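Local coordinates for O-methyltransferase family 3 (Niastella koreensis, PDB 7CVW) that catalyses the metal-dependent transfer of a methyl group from S-adenosyl-L-methionine to catechol-type compounds, turning protocatechuic acid into vanillic and iso-vanillic acids, at the interface of chains A and B. Coordinates in Å, arbitrary orientation; residue numbers count along the deposited sequence, not the author numbering. Chains: chain A/B, O-methyltransferase family 3.

The interface of chains A and B. Residues chain A 170-171, 174, 212; chain B 5, 8-9.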
# COMPACT_ATOMS: atom_id res chain seq x y z
N ASP A 170 -7.71 -7.67 -14.74
CA ASP A 170 -9.12 -7.31 -15.06
C ASP A 170 -10.03 -8.39 -14.48
O ASP A 170 -11.15 -8.51 -14.96
CB ASP A 170 -9.32 -7.16 -16.57
CG ASP A 170 -10.48 -6.27 -16.99
OD1 ASP A 170 -10.85 -5.41 -16.19
OD2 ASP A 170 -11.01 -6.47 -18.11
N GLY A 171 -9.58 -9.14 -13.47
CA GLY A 171 -10.36 -10.19 -12.79
C GLY A 171 -10.33 -11.51 -13.54
O GLY A 171 -11.03 -12.43 -13.12
N LEU A 174 -9.81 -15.10 -12.04
CA LEU A 174 -10.92 -15.95 -11.53
C LEU A 174 -11.21 -17.10 -12.50
O LEU A 174 -11.86 -18.07 -12.10
CB LEU A 174 -12.17 -15.09 -11.35
CG LEU A 174 -12.10 -14.03 -10.25
CD1 LEU A 174 -13.46 -13.42 -10.07
CD2 LEU A 174 -11.61 -14.63 -8.94
N TYR A 212 -8.03 -2.25 -14.79
CA TYR A 212 -8.23 -2.91 -13.48
C TYR A 212 -7.21 -4.05 -13.34
O TYR A 212 -7.11 -4.94 -14.22
CB TYR A 212 -9.67 -3.41 -13.42
CG TYR A 212 -10.00 -4.37 -12.30
CD1 TYR A 212 -9.61 -4.16 -10.99
CD2 TYR A 212 -10.80 -5.47 -12.56
CE1 TYR A 212 -9.97 -5.04 -9.98
CE2 TYR A 212 -11.21 -6.32 -11.56
CZ TYR A 212 -10.77 -6.13 -10.27
OH TYR A 212 -11.16 -6.98 -9.28
N ILE B 5 -17.59 -8.03 -9.96
CA ILE B 5 -16.22 -8.58 -10.20
C ILE B 5 -15.34 -8.21 -9.01
O ILE B 5 -14.54 -9.05 -8.60
CB ILE B 5 -15.60 -8.13 -11.54
CG1 ILE B 5 -14.31 -8.90 -11.84
CG2 ILE B 5 -15.37 -6.62 -11.56
CD1 ILE B 5 -14.49 -10.41 -11.94
N SER B 8 -16.03 -10.55 -6.09
CA SER B 8 -15.53 -11.91 -6.41
C SER B 8 -14.01 -11.96 -6.29
O SER B 8 -13.46 -12.92 -5.73
CB SER B 8 -15.99 -12.33 -7.76
OG SER B 8 -17.40 -12.50 -7.75
N VAL B 9 -13.33 -10.95 -6.82
CA VAL B 9 -11.85 -10.91 -6.75
C VAL B 9 -11.43 -10.74 -5.29
O VAL B 9 -10.44 -11.35 -4.88
CB VAL B 9 -11.27 -9.82 -7.66
CG1 VAL B 9 -9.79 -9.61 -7.37
CG2 VAL B 9 -11.50 -10.11 -9.15
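The N-terminal helix 4-17 of chain B presents B:Ile5, B:Ser8 and B:Val9 to A:Gly171 and A:Leu174 of the 3-10 helix 169-174 in chain A and to A:Tyr212, in the loop just before strand 213-220. This is part of the two-fold homodimer interface of a cation-dependent O-methyltransferase with the class I SAM-binding fold, and each contact has its twin with the chains exchanged. B:Ser8 and B:Val9 follow B:Ile5 by three and four positions, about one helical turn, which brings all three to the same side of the helix.

A:Leu174 is the main apolar knob, hiding 55 Å² of its surface. Its CG lies beside the backbone N (chi1 -67°), and from there the CD1 branch does most of the touching. This methyl reaches CB of B:Ser8 at 3.6 Å, while the serine hydroxyl OG points away from the leucine. A:Leu174 CD1 also meets the terminal methyl CD1 of B:Ile5 at 3.7 Å, the two side chains running at a slant to one another. CG2 of B:Val9 lies 4.0 Å from the same leucine methyl.

The CG2 branch of B:Val9 also packs on A:Gly171, 3.8 Å from its CA, where the lack of a side chain on the glycine probably lets the methyl come close to the backbone. A:Asp170 and A:Gly171 both have positive phi, which shapes this turn a few residues beyond A:Asp165 and A:Asn166, which bind the magnesium ion.

A:Tyr212 and B:Val9 come from opposite directions, and the phenol oxygen OH meets the valine, 3.3 Å from its CB. The ring's CE2 corner receives B:Ile5, whose CG1 lies 4.0 Å from CE2. With CG1 of B:Ile5 opposite the backbone N (chi1 -171°), the isoleucine bridges ring and leucine: CG1 and CG2 border the tyrosine while CD1 continues to A:Leu174. Within chain A, the carboxylate oxygen OD1 of A:Asp170 lies in the plane of the tyrosine ring, at its edge.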